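Local coordinates for protein aminopentol aminotransferase (Sphingopyxis macrogoltabida, PDB 6HBS) that catalyses the PLP-dependent deamination of aminopentol (hydrolysed fumonisin B1) to its 2-keto product, with pyruvate as the preferred amino acceptor, in fumonisin B1 degradation, at residues G118-M126 and Y145-T153; R40-W48 and P64-S72. All coordinates share one frame; numbering follows the deposited sequence.

Contact 1 (G118-M126 and Y145-T153). With PLP (pyridoxal-5'-phosphate), chain C.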
loop_
_atom_site.group_PDB
_atom_site.type_symbol
_atom_site.label_atom_id
_atom_site.label_comp_id
_atom_site.label_asym_id
_atom_site.label_seq_id
_atom_site.Cartn_x
_atom_site.Cartn_y
_atom_site.Cartn_z
ATOM N N GLY A 118 1.038 -1.684 6.318
ATOM C CA GLY A 118 1.822 -1.634 7.514
ATOM C C GLY A 118 3.322 -1.621 7.221
ATOM O O GLY A 118 4.078 -0.952 7.931
ATOM N N SER A 119 3.711 -2.306 6.138
ATOM C CA SER A 119 5.089 -2.355 5.636
ATOM C C SER A 119 5.582 -0.943 5.247
ATOM O O SER A 119 6.760 -0.671 5.344
ATOM C CB SER A 119 5.200 -3.334 4.482
ATOM O OG SER A 119 4.940 -4.676 4.902
ATOM N N ASP A 120 4.666 -0.082 4.749
ATOM C CA ASP A 120 4.962 1.315 4.425
ATOM C C ASP A 120 5.376 2.064 5.704
ATOM O O ASP A 120 6.342 2.863 5.672
ATOM C CB ASP A 120 3.748 2.035 3.801
ATOM C CG ASP A 120 3.154 1.441 2.528
ATOM O OD1 ASP A 120 3.819 0.601 1.884
ATOM O OD2 ASP A 120 1.993 1.830 2.173
ATOM N N ALA A 121 4.639 1.837 6.809
ATOM C CA ALA A 121 4.896 2.534 8.069
ATOM C C ALA A 121 6.223 2.053 8.674
ATOM O O ALA A 121 6.981 2.838 9.163
ATOM C CB ALA A 121 3.757 2.372 9.042
ATOM N N THR A 122 6.501 0.751 8.629
ATOM C CA THR A 122 7.751 0.260 9.248
ATOM C C THR A 122 8.971 0.691 8.428
ATOM O O THR A 122 10.003 1.046 9.003
ATOM C CB THR A 122 7.708 -1.249 9.490
ATOM O OG1 THR A 122 7.561 -1.927 8.237
ATOM C CG2 THR A 122 6.617 -1.645 10.461
ATOM N N SER A 123 8.850 0.672 7.096
ATOM C CA SER A 123 9.901 1.108 6.195
ATOM C C SER A 123 10.173 2.605 6.367
ATOM O O SER A 123 11.329 3.020 6.403
ATOM C CB SER A 123 9.561 0.777 4.779
ATOM O OG SER A 123 9.774 -0.598 4.538
ATOM N N THR A 124 9.091 3.396 6.511
ATOM C CA THR A 124 9.192 4.822 6.762
ATOM C C THR A 124 9.926 5.055 8.093
ATOM O O THR A 124 10.809 5.937 8.166
ATOM C CB THR A 124 7.833 5.537 6.716
ATOM O OG1 THR A 124 7.223 5.328 5.434
ATOM C CG2 THR A 124 7.982 7.025 6.949
ATOM N N ALA A 125 9.571 4.285 9.139
ATOM C CA ALA A 125 10.222 4.420 10.443
ATOM C C ALA A 125 11.731 4.150 10.321
ATOM O O ALA A 125 12.549 4.863 10.919
ATOM C CB ALA A 125 9.567 3.492 11.448
ATOM N N MET A 126 12.090 3.142 9.529
ATOM C CA MET A 126 13.509 2.718 9.328
ATOM C C MET A 126 14.306 3.870 8.686
ATOM O O MET A 126 15.372 4.258 9.191
ATOM C CB MET A 126 13.577 1.478 8.447
ATOM C CG MET A 126 14.976 1.121 8.000
ATOM S SD MET A 126 14.944 -0.318 6.965
ATOM C CE MET A 126 14.528 0.430 5.391
ATOM N N TYR A 145 8.352 -10.369 12.550
ATOM C CA TYR A 145 7.749 -9.939 11.282
ATOM C C TYR A 145 7.400 -8.444 11.348
ATOM O O TYR A 145 6.597 -8.033 12.180
ATOM C CB TYR A 145 6.511 -10.787 10.962
ATOM C CG TYR A 145 5.935 -10.513 9.595
ATOM C CD1 TYR A 145 6.418 -11.187 8.491
ATOM C CD2 TYR A 145 4.926 -9.564 9.396
ATOM C CE1 TYR A 145 5.916 -10.941 7.223
ATOM C CE2 TYR A 145 4.411 -9.313 8.126
ATOM C CZ TYR A 145 4.901 -10.019 7.041
ATOM O OH TYR A 145 4.456 -9.817 5.764
ATOM N N HIS A 146 8.022 -7.650 10.458
ATOM C CA HIS A 146 7.784 -6.222 10.349
ATOM C C HIS A 146 7.245 -5.829 8.969
ATOM O O HIS A 146 7.077 -4.650 8.691
ATOM C CB HIS A 146 9.053 -5.436 10.692
ATOM C CG HIS A 146 9.434 -5.537 12.127
ATOM N ND1 HIS A 146 8.604 -5.078 13.130
ATOM C CD2 HIS A 146 10.548 -6.017 12.724
ATOM C CE1 HIS A 146 9.197 -5.295 14.296
ATOM N NE2 HIS A 146 10.395 -5.853 14.075
ATOM N N GLY A 147 6.998 -6.810 8.114
ATOM C CA GLY A 147 6.499 -6.553 6.761
ATOM C C GLY A 147 7.177 -7.475 5.773
ATOM O O GLY A 147 7.899 -8.405 6.178
ATOM N N ALA A 148 6.958 -7.225 4.479
ATOM C CA ALA A 148 7.520 -8.085 3.465
ATOM C C ALA A 148 8.318 -7.272 2.437
ATOM O O ALA A 148 8.293 -7.573 1.240
ATOM C CB ALA A 148 6.414 -8.896 2.821
ATOM N N SER A 149 9.036 -6.260 2.930
ATOM C CA SER A 149 9.985 -5.466 2.122
ATOM C C SER A 149 11.325 -6.213 1.989
ATOM O O SER A 149 11.631 -7.138 2.747
ATOM C CB SER A 149 10.176 -4.067 2.716
ATOM O OG SER A 149 8.930 -3.419 2.940
ATOM N N PRO A 150 12.217 -5.834 1.038
ATOM C CA PRO A 150 13.505 -6.519 0.929
ATOM C C PRO A 150 14.274 -6.528 2.261
ATOM O O PRO A 150 14.950 -7.529 2.556
ATOM C CB PRO A 150 14.226 -5.751 -0.199
ATOM C CG PRO A 150 13.071 -5.210 -1.053
ATOM C CD PRO A 150 11.987 -4.849 -0.040
ATOM N N TRP A 151 14.161 -5.471 3.077
ATOM C CA TRP A 151 14.955 -5.410 4.336
ATOM C C TRP A 151 14.456 -6.394 5.398
ATOM O O TRP A 151 15.198 -6.664 6.344
ATOM C CB TRP A 151 15.058 -4.000 4.942
ATOM C CG TRP A 151 13.817 -3.388 5.527
ATOM C CD1 TRP A 151 12.837 -2.719 4.842
ATOM C CD2 TRP A 151 13.433 -3.336 6.918
ATOM N NE1 TRP A 151 11.875 -2.267 5.705
ATOM C CE2 TRP A 151 12.215 -2.612 6.984
ATOM C CE3 TRP A 151 13.999 -3.803 8.117
ATOM C CZ2 TRP A 151 11.555 -2.362 8.187
ATOM C CZ3 TRP A 151 13.352 -3.531 9.311
ATOM C CH2 TRP A 151 12.133 -2.837 9.345
ATOM N N ASN A 152 13.209 -6.866 5.300
ATOM C CA ASN A 152 12.647 -7.596 6.447
ATOM C C ASN A 152 11.822 -8.830 6.050
ATOM O O ASN A 152 11.400 -9.542 6.938
ATOM C CB ASN A 152 11.827 -6.671 7.364
ATOM C CG ASN A 152 10.656 -5.997 6.662
ATOM O OD1 ASN A 152 10.352 -6.309 5.506
ATOM N ND2 ASN A 152 10.021 -5.038 7.335
ATOM N N THR A 153 11.605 -9.113 4.760
ATOM C CA THR A 153 10.754 -10.253 4.370
ATOM C C THR A 153 11.358 -11.548 4.936
ATOM O O THR A 153 12.592 -11.751 4.890
ATOM C CB THR A 153 10.537 -10.299 2.852
ATOM O OG1 THR A 153 9.671 -11.387 2.529
ATOM C CG2 THR A 153 11.821 -10.483 2.064
HETATM N N1 PLP C . 4.225 -5.417 11.229
HETATM C C2 PLP C . 3.532 -6.368 11.892
HETATM C C2A PLP C . 3.778 -6.648 13.355
HETATM C C3 PLP C . 2.472 -7.090 11.194
HETATM O O3 PLP C . 1.750 -8.038 11.829
HETATM C C4 PLP C . 2.191 -6.767 9.777
HETATM C C4A PLP C . 1.093 -7.510 9.103
HETATM C C5 PLP C . 3.073 -5.741 9.145
HETATM C C6 PLP C . 4.028 -5.105 9.929
HETATM C C5A PLP C . 2.924 -5.316 7.685
HETATM O O4P PLP C . 1.586 -4.828 7.406
HETATM P P PLP C . 1.097 -5.065 5.890
HETATM O O1P PLP C . 0.907 -6.499 5.678
HETATM O O2P PLP C . 2.228 -4.555 5.043
HETATM O O3P PLP C . -0.181 -4.255 5.880
HETATM O O HOH W 1 8.529 -3.124 5.627
#
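The Trp151 indole carries the sulfur of Met126 over one face and Asn152 ND2, offset toward the rim, on the other. Ser123 OG, in one of two modelled conformers, sits at its edge, in the ring plane. The Tyr145 ring has Gly147 O over one face, offset toward the rim, and its edge meets PLP C3 and C4, with C3 in plane. The indole forms a Met-aromatic contact beside the cofactor site of a class-III aminotransferase, where the start of helix 118-133 meets the loop 145-153. Met126 SD lies 3.5 Å from the centroid of the five-membered ring of Trp151. The bend at chi3 (83°) brings Met126 CE over the same ring. In that conformer of Ser123, Trp151 NE1 donates to OG at 2.9 Å. An alanine in place of Trp151 is likely to leave the Met126 thioether without the ring face it packs on and open a gap there.

Nearer the cofactor, Ser119 OG donates to PLP O2P at 2.7 Å and accepts a longer bond from Ala148 N. The backbone N of Gly118 and Ser119 also bind the phosphate. Gly147 is backed against Ser119 OG, where a CB would clash. One water joins Thr122 OG1, Ser149 OG and Asn152 ND2. Thr122 OG1 lies between its backbone N and carbonyl carbon (chi1 61°), and from there it donates to His146 O at 2.8 Å, almost in line with the C=O bond.

Contact 2 (R40-W48 and P64-S72)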
loop_
_atom_site.group_PDB
_atom_site.type_symbol
_atom_site.label_atom_id
_atom_site.label_comp_id
_atom_site.label_asym_id
_atom_site.label_seq_id
_atom_site.Cartn_x
_atom_site.Cartn_y
_atom_site.Cartn_z
ATOM N N ARG A 40 -17.066 -15.503 -0.216
ATOM C CA ARG A 40 -18.130 -14.786 -0.931
ATOM C C ARG A 40 -18.581 -13.555 -0.146
ATOM O O ARG A 40 -18.891 -12.498 -0.729
ATOM C CB ARG A 40 -19.292 -15.718 -1.292
ATOM C CG ARG A 40 -20.136 -15.166 -2.438
ATOM C CD ARG A 40 -21.356 -15.996 -2.795
ATOM N NE ARG A 40 -22.415 -15.770 -1.819
ATOM C CZ ARG A 40 -23.273 -14.752 -1.841
ATOM N NH1 ARG A 40 -23.201 -13.847 -2.807
ATOM N NH2 ARG A 40 -24.201 -14.651 -0.904
ATOM N N ARG A 41 -18.707 -13.668 1.167
ATOM C CA ARG A 41 -19.260 -12.559 1.924
ATOM C C ARG A 41 -18.869 -12.694 3.394
ATOM O O ARG A 41 -18.362 -13.725 3.822
ATOM C CB ARG A 41 -20.787 -12.446 1.759
ATOM C CG ARG A 41 -21.563 -13.680 2.199
ATOM C CD ARG A 41 -23.055 -13.455 2.172
ATOM N NE ARG A 41 -23.710 -14.737 2.410
ATOM C CZ ARG A 41 -24.561 -15.002 3.403
ATOM N NH1 ARG A 41 -24.808 -14.092 4.330
ATOM N NH2 ARG A 41 -25.201 -16.163 3.430
ATOM N N ALA A 42 -19.083 -11.599 4.130
ATOM C CA ALA A 42 -18.720 -11.524 5.532
ATOM C C ALA A 42 -19.681 -10.592 6.239
ATOM O O ALA A 42 -20.176 -9.631 5.627
ATOM C CB ALA A 42 -17.281 -11.054 5.695
ATOM N N LEU A 43 -19.897 -10.849 7.546
ATOM C CA LEU A 43 -20.749 -10.042 8.376
ATOM C C LEU A 43 -20.527 -10.378 9.855
ATOM O O LEU A 43 -20.543 -11.556 10.259
ATOM C CB LEU A 43 -22.216 -10.295 7.999
ATOM C CG LEU A 43 -23.247 -9.464 8.770
ATOM C CD1 LEU A 43 -23.140 -7.998 8.379
ATOM C CD2 LEU A 43 -24.684 -9.980 8.550
ATOM N N GLY A 44 -20.361 -9.337 10.665
ATOM C CA GLY A 44 -20.176 -9.507 12.096
ATOM C C GLY A 44 -18.892 -10.257 12.374
ATOM O O GLY A 44 -17.827 -9.745 12.051
ATOM N N ALA A 45 -18.998 -11.467 12.957
ATOM C CA ALA A 45 -17.850 -12.311 13.247
ATOM C C ALA A 45 -17.836 -13.537 12.331
ATOM O O ALA A 45 -17.169 -14.506 12.633
ATOM C CB ALA A 45 -17.863 -12.731 14.701
ATOM N N ARG A 46 -18.543 -13.475 11.201
ATOM C CA ARG A 46 -18.662 -14.596 10.323
ATOM C C ARG A 46 -18.142 -14.272 8.917
ATOM O O ARG A 46 -18.328 -13.177 8.413
ATOM C CB ARG A 46 -20.132 -15.037 10.228
ATOM C CG ARG A 46 -20.596 -15.862 11.420
ATOM C CD ARG A 46 -22.075 -16.248 11.357
ATOM N NE ARG A 46 -22.425 -17.220 12.402
ATOM C CZ ARG A 46 -22.405 -16.954 13.710
ATOM N NH1 ARG A 46 -22.135 -15.733 14.139
ATOM N NH2 ARG A 46 -22.611 -17.929 14.581
ATOM N N ILE A 47 -17.619 -15.302 8.262
ATOM C CA ILE A 47 -17.304 -15.311 6.835
ATOM C C ILE A 47 -18.025 -16.498 6.213
ATOM O O ILE A 47 -18.267 -17.491 6.899
ATOM C CB ILE A 47 -15.789 -15.419 6.581
ATOM C CG1 ILE A 47 -15.202 -16.705 7.175
ATOM C CG2 ILE A 47 -15.092 -14.185 7.082
ATOM C CD1 ILE A 47 -13.668 -16.744 7.226
ATOM N N TRP A 48 -18.306 -16.399 4.909
ATOM C CA TRP A 48 -18.867 -17.475 4.102
ATOM C C TRP A 48 -17.928 -17.745 2.927
ATOM O O TRP A 48 -17.518 -16.788 2.241
ATOM C CB TRP A 48 -20.247 -17.084 3.570
ATOM C CG TRP A 48 -21.368 -17.060 4.570
ATOM C CD1 TRP A 48 -22.336 -18.011 4.685
ATOM C CD2 TRP A 48 -21.694 -16.041 5.531
ATOM N NE1 TRP A 48 -23.224 -17.673 5.660
ATOM C CE2 TRP A 48 -22.859 -16.473 6.202
ATOM C CE3 TRP A 48 -21.117 -14.838 5.926
ATOM C CZ2 TRP A 48 -23.433 -15.760 7.245
ATOM C CZ3 TRP A 48 -21.688 -14.115 6.949
ATOM C CH2 TRP A 48 -22.844 -14.568 7.598
ATOM N N PRO A 64 -7.604 -6.968 10.590
ATOM C CA PRO A 64 -8.436 -5.795 10.319
ATOM C C PRO A 64 -9.860 -5.757 10.898
ATOM O O PRO A 64 -10.342 -4.680 11.170
ATOM C CB PRO A 64 -8.507 -5.784 8.790
ATOM C CG PRO A 64 -7.141 -6.337 8.376
ATOM C CD PRO A 64 -6.873 -7.426 9.398
ATOM N N ASN A 65 -10.503 -6.905 11.084
ATOM C CA ASN A 65 -11.875 -6.906 11.585
ATOM C C ASN A 65 -11.858 -6.767 13.117
ATOM O O ASN A 65 -11.910 -7.765 13.837
ATOM C CB ASN A 65 -12.663 -8.136 11.136
ATOM C CG ASN A 65 -14.095 -8.082 11.642
ATOM O OD1 ASN A 65 -14.662 -6.982 11.747
ATOM N ND2 ASN A 65 -14.664 -9.245 11.934
ATOM N N LEU A 66 -11.852 -5.520 13.592
ATOM C CA LEU A 66 -11.835 -5.214 15.031
ATOM C C LEU A 66 -13.266 -5.184 15.571
ATOM O O LEU A 66 -13.498 -5.615 16.693
ATOM C CB LEU A 66 -11.160 -3.863 15.270
ATOM C CG LEU A 66 -11.003 -3.423 16.732
ATOM C CD1 LEU A 66 -9.993 -4.299 17.489
ATOM C CD2 LEU A 66 -10.571 -1.981 16.814
ATOM N N LEU A 67 -14.207 -4.624 14.800
ATOM C CA LEU A 67 -15.523 -4.243 15.362
ATOM C C LEU A 67 -16.668 -5.000 14.693
ATOM O O LEU A 67 -17.847 -4.781 15.044
ATOM C CB LEU A 67 -15.692 -2.731 15.187
ATOM C CG LEU A 67 -14.701 -1.880 15.974
ATOM C CD1 LEU A 67 -14.897 -0.394 15.704
ATOM C CD2 LEU A 67 -14.809 -2.162 17.467
ATOM N N GLY A 68 -16.341 -5.887 13.745
ATOM C CA GLY A 68 -17.337 -6.603 12.968
ATOM C C GLY A 68 -17.378 -6.200 11.512
ATOM O O GLY A 68 -17.297 -5.002 11.153
ATOM N N TYR A 69 -17.482 -7.209 10.657
ATOM C CA TYR A 69 -17.573 -6.957 9.246
ATOM C C TYR A 69 -18.844 -6.174 8.922
ATOM O O TYR A 69 -19.943 -6.578 9.336
ATOM C CB TYR A 69 -17.594 -8.267 8.477
ATOM C CG TYR A 69 -16.337 -9.098 8.505
ATOM C CD1 TYR A 69 -15.188 -8.715 7.827
ATOM C CD2 TYR A 69 -16.317 -10.323 9.158
ATOM C CE1 TYR A 69 -14.073 -9.542 7.770
ATOM C CE2 TYR A 69 -15.214 -11.153 9.114
ATOM C CZ TYR A 69 -14.081 -10.766 8.409
ATOM O OH TYR A 69 -12.996 -11.605 8.368
ATOM N N ARG A 70 -18.672 -5.080 8.159
ATOM C CA ARG A 70 -19.761 -4.210 7.682
ATOM C C ARG A 70 -20.449 -3.556 8.872
ATOM O O ARG A 70 -21.669 -3.387 8.865
ATOM C CB ARG A 70 -20.783 -4.956 6.813
ATOM C CG ARG A 70 -20.225 -5.473 5.496
ATOM C CD ARG A 70 -21.247 -6.273 4.714
ATOM N NE ARG A 70 -22.415 -5.438 4.450
ATOM C CZ ARG A 70 -23.687 -5.828 4.505
ATOM N NH1 ARG A 70 -24.001 -7.085 4.760
ATOM N NH2 ARG A 70 -24.646 -4.955 4.264
ATOM N N GLN A 71 -19.651 -3.171 9.868
ATOM C CA GLN A 71 -20.167 -2.512 11.030
ATOM C C GLN A 71 -20.872 -1.212 10.592
ATOM O O GLN A 71 -20.313 -0.398 9.869
ATOM C CB GLN A 71 -19.049 -2.225 12.018
ATOM C CG GLN A 71 -19.526 -2.048 13.461
ATOM C CD GLN A 71 -19.881 -0.620 13.796
ATOM O OE1 GLN A 71 -19.772 0.293 12.968
ATOM N NE2 GLN A 71 -20.335 -0.410 15.026
ATOM N N SER A 72 -22.116 -1.020 11.039
ATOM C CA SER A 72 -23.009 -0.133 10.335
ATOM C C SER A 72 -22.609 1.341 10.513
ATOM O O SER A 72 -22.753 2.128 9.564
ATOM C CB SER A 72 -24.441 -0.408 10.789
ATOM O OG SER A 72 -24.593 0.135 12.082
HETATM O O HOH W 2 -22.330 -9.367 4.074
#
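Gly44 O is gripped by two donors, Tyr69 N and Asn65 ND2. Both lie in its carbonyl plane. Gly44 is in the type II' turn of a beta hairpin, Leu43 to Arg46, and pairs with Tyr69 in a single antiparallel hydrogen-bonded bridge. The contact ties this turn to the loop running up to helix 72-82. Tyr69 N reaches Gly44 O at 2.9 Å, on a lone pair. Gly44 N returns a bond of 3.1 Å to Tyr69 O. The Asn65 amide comes in closer to the carbonyl direction, with ND2 3.2 Å from Gly44 O.

The Tyr69 ring is held between two groups. Ala42 CB lies over one face, 3.6 Å from the ring centroid, and Asn65 ND2 lies over the opposite face, toward the rim. With CG anti to the carbonyl carbon (chi1 -67°), the ring reaches across the hairpin to Ile47 CG2, 3.7 Å from Tyr69 CE2. Its hydroxyl bonds to Asp57 and makes a weak bond with Thr89 of the second subunit. The side chains of Leu43 and Arg70 touch obliquely, Leu43 CD1 lying 3.8 Å from Arg70 NH1. A water links Ala42 O, 2.7 Å away, to Arg70 NH1, from which it accepts.

Overall arrangement
After helix 5-17 the chain forms the hairpin of strands 39-43 and 46-49, then strand 54-57. Contact 2 closes this loop by bringing the segment just before helix 72-82 back to the hairpin turn. The chain then runs through helices 72-82 and 94-105 and strand 111-115 to helix 118-133. Contact 1 closes a second loop, around strand 137-141, and ties that helix to the loop that follows this strand, a member of the large seven-stranded sheet. The two loops are in series and neither nest nor cross. Their centres lie 27 Å apart, on opposite sides of the chain's centre. Both contacts touch the second subunit.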